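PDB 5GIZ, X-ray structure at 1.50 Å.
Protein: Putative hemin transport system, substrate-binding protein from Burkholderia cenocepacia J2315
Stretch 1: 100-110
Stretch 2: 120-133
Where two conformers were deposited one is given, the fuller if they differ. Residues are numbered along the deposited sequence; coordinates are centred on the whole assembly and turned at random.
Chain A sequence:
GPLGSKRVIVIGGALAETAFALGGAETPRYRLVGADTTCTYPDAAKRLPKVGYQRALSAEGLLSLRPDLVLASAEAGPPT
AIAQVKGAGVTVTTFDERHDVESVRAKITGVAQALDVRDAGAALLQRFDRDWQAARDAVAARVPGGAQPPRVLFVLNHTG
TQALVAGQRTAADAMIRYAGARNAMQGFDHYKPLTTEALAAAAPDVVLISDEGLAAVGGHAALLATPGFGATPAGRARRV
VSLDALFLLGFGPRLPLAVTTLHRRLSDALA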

# COMPACT_ATOMS: atom_id res chain seq x y z
N ASP A 100 1.15 5.87 8.17
CA ASP A 100 2.29 6.67 8.46
C ASP A 100 3.53 5.81 8.68
O ASP A 100 3.48 4.56 8.74
N VAL A 101 4.67 6.47 8.74
CA VAL A 101 5.92 5.77 8.86
C VAL A 101 5.98 5.02 10.18
O VAL A 101 6.44 3.87 10.21
N GLU A 102 5.43 5.57 11.26
CA GLU A 102 5.50 4.81 12.51
C GLU A 102 4.74 3.50 12.42
O GLU A 102 5.14 2.48 13.03
N SER A 103 3.62 3.50 11.72
CA SER A 103 2.82 2.32 11.55
C SER A 103 3.63 1.22 10.78
O SER A 103 3.50 0.04 11.08
N VAL A 104 4.52 1.62 9.86
CA VAL A 104 5.32 0.65 9.14
C VAL A 104 6.35 0.09 10.10
O VAL A 104 6.63 -1.11 10.10
N ARG A 105 6.96 0.99 10.89
CA ARG A 105 7.96 0.54 11.87
C ARG A 105 7.35 -0.47 12.85
O ARG A 105 8.02 -1.46 13.23
N ALA A 106 6.07 -0.30 13.20
CA ALA A 106 5.38 -1.25 14.07
C ALA A 106 5.13 -2.59 13.37
O ALA A 106 5.14 -3.62 14.00
N LYS A 107 4.92 -2.57 12.07
CA LYS A 107 4.81 -3.81 11.31
C LYS A 107 6.17 -4.54 11.36
O LYS A 107 6.25 -5.74 11.52
N ILE A 108 7.25 -3.79 11.18
CA ILE A 108 8.58 -4.43 11.21
C ILE A 108 8.82 -5.12 12.56
O ILE A 108 9.14 -6.30 12.61
N THR A 109 8.65 -4.38 13.64
CA THR A 109 8.97 -4.93 14.94
C THR A 109 7.94 -5.98 15.35
O THR A 109 8.29 -6.99 15.99
N GLY A 110 6.67 -5.74 15.02
CA GLY A 110 5.57 -6.66 15.33
C GLY A 110 5.66 -8.01 14.61
O GLY A 110 5.47 -9.08 15.19
N ALA A 120 16.75 -9.94 13.56
CA ALA A 120 16.44 -9.61 12.16
C ALA A 120 15.55 -8.35 12.13
O ALA A 120 15.74 -7.46 11.28
N GLY A 121 14.57 -8.30 13.02
CA GLY A 121 13.72 -7.09 13.12
C GLY A 121 14.51 -5.82 13.41
O GLY A 121 14.34 -4.76 12.79
N ALA A 122 15.41 -5.92 14.37
CA ALA A 122 16.17 -4.76 14.68
C ALA A 122 17.08 -4.32 13.51
O ALA A 122 17.26 -3.14 13.26
N ALA A 123 17.62 -5.29 12.77
CA ALA A 123 18.49 -4.95 11.62
C ALA A 123 17.68 -4.30 10.50
O ALA A 123 18.10 -3.32 9.91
N LEU A 124 16.53 -4.89 10.23
CA LEU A 124 15.64 -4.32 9.20
C LEU A 124 15.19 -2.91 9.59
O LEU A 124 15.15 -2.01 8.77
N LEU A 125 14.87 -2.70 10.87
CA LEU A 125 14.43 -1.39 11.32
C LEU A 125 15.53 -0.33 11.15
O LEU A 125 15.30 0.79 10.76
N GLN A 126 16.76 -0.71 11.46
CA GLN A 126 17.86 0.20 11.33
C GLN A 126 18.06 0.60 9.86
O GLN A 126 18.26 1.75 9.56
N ARG A 127 17.95 -0.36 8.94
CA ARG A 127 18.08 -0.07 7.48
C ARG A 127 16.95 0.83 7.01
O ARG A 127 17.14 1.84 6.32
N PHE A 128 15.73 0.44 7.37
CA PHE A 128 14.55 1.19 7.05
C PHE A 128 14.68 2.65 7.52
O PHE A 128 14.42 3.59 6.76
N ASP A 129 15.10 2.84 8.77
CA ASP A 129 15.22 4.18 9.33
C ASP A 129 16.26 5.04 8.64
O ASP A 129 16.03 6.21 8.40
N ARG A 130 17.37 4.42 8.21
CA ARG A 130 18.39 5.12 7.44
C ARG A 130 17.82 5.51 6.09
O ARG A 130 17.97 6.65 5.63
N ASP A 131 17.16 4.57 5.44
CA ASP A 131 16.57 4.88 4.16
C ASP A 131 15.48 5.95 4.26
O ASP A 131 15.32 6.82 3.37
N TRP A 132 14.70 5.88 5.33
CA TRP A 132 13.66 6.87 5.54
C TRP A 132 14.24 8.29 5.68
O TRP A 132 13.73 9.24 5.11
N GLN A 133 15.28 8.44 6.47
CA GLN A 133 15.90 9.74 6.59
C GLN A 133 16.40 10.28 5.24
O GLN A 133 16.22 11.44 4.92

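Two helices, 101-110 and 120-133, pack nearly antiparallel (156° between their N-to-C directions, axes 8.9 Å apart at closest) and bury 536 Å² between them. The polar centre of the contact is R105 (chi1 m, chi2 t, chi3 p). Its CA-to-CB bond points sideways, but the chain bends so that the guanidinium reaches D129 (chi1 m), whose CA-to-CB bond is likewise sideways while the end of the side chain comes nearer. The pairing is a two-point salt bridge near the guanidinium plane: R105 NE donates to D129 OD1 at 2.9 Å and R105 NH2 to D129 OD2 at 2.8 Å, so both carboxylate oxygens accept. The remaining nitrogen is used within its own helix, R105 NH1 donating to E102 OE2 at 2.8 Å in a second salt bridge; one arginine thus joins two acids. At the helix start, D100 (chi1 p) is the N-cap, its OD1 accepting from S103 N at 2.9 Å and satisfying an amide that the first turn would otherwise leave free. S103 OG is hydrogen-bonded to a residue just outside the two stretches, and K107 NZ is satisfied elsewhere in the structure.

The rest of the contact is largely apolar. I108 (m, t) points toward the partner helix and sits among G121, L124, L125 and F128; its CG2 lies 3.7 Å from G121 O and 3.9 Å from L124 CD2, while its CD1 covers one face of the F128 ring, 3.8 Å from F128 CG. F128 (chi1 t) answers as a knob among V101, V104, I108 and R105, with V104 CG1 3.6 Å from F128 CE2. V101 (p) places CG2 at the edge of that ring, 3.5 Å from F128 CE1, and over the face of W132 (chi1 t), 3.8 Å from W132 CE2. Near G121, where the backbones come close, T109 CG2 meets L125 CD2 at 4.0 Å.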

# COMPACT_ATOMS: atom_id res chain seq x y z
CB ASP A 100 1.99 7.69 9.61
CG ASP A 100 1.80 7.08 10.99
OD1 ASP A 100 2.15 5.91 11.24
OD2 ASP A 100 1.23 7.83 11.83
CB VAL A 101 7.19 6.64 8.64
CG1 VAL A 101 7.26 7.70 9.67
CG2 VAL A 101 8.47 5.78 8.64
CB GLU A 102 4.96 5.62 13.69
CG GLU A 102 5.31 4.97 15.02
CD GLU A 102 6.82 5.01 15.18
OE1 GLU A 102 7.38 6.12 15.30
OE2 GLU A 102 7.40 3.93 15.07
CB SER A 103 1.54 2.72 10.77
OG SER A 103 0.73 1.60 10.59
CB VAL A 104 6.07 1.26 7.94
CG1 VAL A 104 6.95 0.24 7.25
CG2 VAL A 104 5.09 1.94 7.02
CB ARG A 105 8.52 1.74 12.63
CG ARG A 105 9.23 2.67 11.68
CD ARG A 105 9.67 3.90 12.37
NE ARG A 105 10.93 3.64 13.04
CZ ARG A 105 11.18 3.77 14.34
NH1 ARG A 105 10.19 4.05 15.24
NH2 ARG A 105 12.46 3.58 14.75
CB ALA A 106 4.07 -0.65 14.58
CB LYS A 107 4.40 -3.55 9.86
CG LYS A 107 2.98 -3.05 9.66
CD LYS A 107 2.65 -2.75 8.20
CE LYS A 107 1.44 -1.81 8.04
NZ LYS A 107 1.07 -1.64 6.60
CB ILE A 108 9.71 -3.43 10.88
CG1 ILE A 108 9.57 -2.98 9.41
CG2 ILE A 108 11.10 -4.02 11.11
CD1 ILE A 108 10.43 -1.79 9.03
CB THR A 109 9.06 -3.80 16.02
OG1 THR A 109 7.83 -3.08 16.16
CG2 THR A 109 10.18 -2.86 15.64
CB ALA A 120 15.74 -10.78 11.49
CB ALA A 122 17.00 -5.04 15.91
CB ALA A 123 19.19 -6.19 11.11
CB LEU A 124 14.43 -5.20 8.98
CG LEU A 124 13.38 -4.73 7.97
CD1 LEU A 124 14.00 -4.40 6.60
CD2 LEU A 124 12.24 -5.72 7.82
CB LEU A 125 13.92 -1.46 12.78
CG LEU A 125 13.29 -0.16 13.29
CD1 LEU A 125 12.01 0.12 12.53
CD2 LEU A 125 13.03 -0.21 14.78
CB GLN A 126 19.07 -0.46 11.94
CG GLN A 126 20.34 0.31 11.83
CD GLN A 126 21.51 -0.54 12.33
OE1 GLN A 126 21.90 -1.51 11.68
NE2 GLN A 126 21.99 -0.24 13.47
CB ARG A 127 18.01 -1.37 6.63
CG ARG A 127 19.11 -2.38 6.92
CD ARG A 127 19.38 -3.37 5.78
NE ARG A 127 18.25 -4.20 5.36
CZ ARG A 127 17.81 -5.30 5.98
NH1 ARG A 127 18.37 -5.76 7.11
NH2 ARG A 127 16.78 -5.95 5.46
CB PHE A 128 13.33 0.52 7.67
CG PHE A 128 12.08 1.25 7.43
CD1 PHE A 128 11.67 2.25 8.29
CD2 PHE A 128 11.25 0.93 6.35
CE1 PHE A 128 10.49 2.92 8.12
CE2 PHE A 128 10.07 1.60 6.17
CZ PHE A 128 9.66 2.60 7.05
CB ASP A 129 15.55 4.13 10.83
CG ASP A 129 14.38 3.72 11.69
OD1 ASP A 129 13.22 3.65 11.20
OD2 ASP A 129 14.56 3.47 12.93
CB ARG A 130 19.63 4.21 7.31
CG ARG A 130 20.81 4.79 6.59
CD ARG A 130 22.01 3.88 6.80
NE ARG A 130 21.85 2.51 6.25
CZ ARG A 130 21.88 1.36 6.95
NH1 ARG A 130 22.06 1.33 8.28
NH2 ARG A 130 21.74 0.20 6.29
CB ASP A 131 16.01 3.64 3.50
CG ASP A 131 17.08 2.65 3.08
OD1 ASP A 131 18.26 2.99 2.99
OD2 ASP A 131 16.74 1.52 2.81
CB TRP A 132 12.83 6.51 6.72
CG TRP A 132 11.68 7.47 6.94
CD1 TRP A 132 11.48 8.19 8.04
CD2 TRP A 132 10.61 7.78 6.04
NE1 TRP A 132 10.36 8.96 7.89
CE2 TRP A 132 9.81 8.74 6.67
CE3 TRP A 132 10.28 7.36 4.76
CZ2 TRP A 132 8.65 9.25 6.11
CZ3 TRP A 132 9.14 7.91 4.17
CH2 TRP A 132 8.32 8.82 4.86
CB GLN A 133 17.04 9.72 7.62
CG GLN A 133 17.67 11.09 7.80
CD GLN A 133 16.71 12.09 8.40
OE1 GLN A 133 16.23 11.88 9.52
NE2 GLN A 133 16.41 13.19 7.66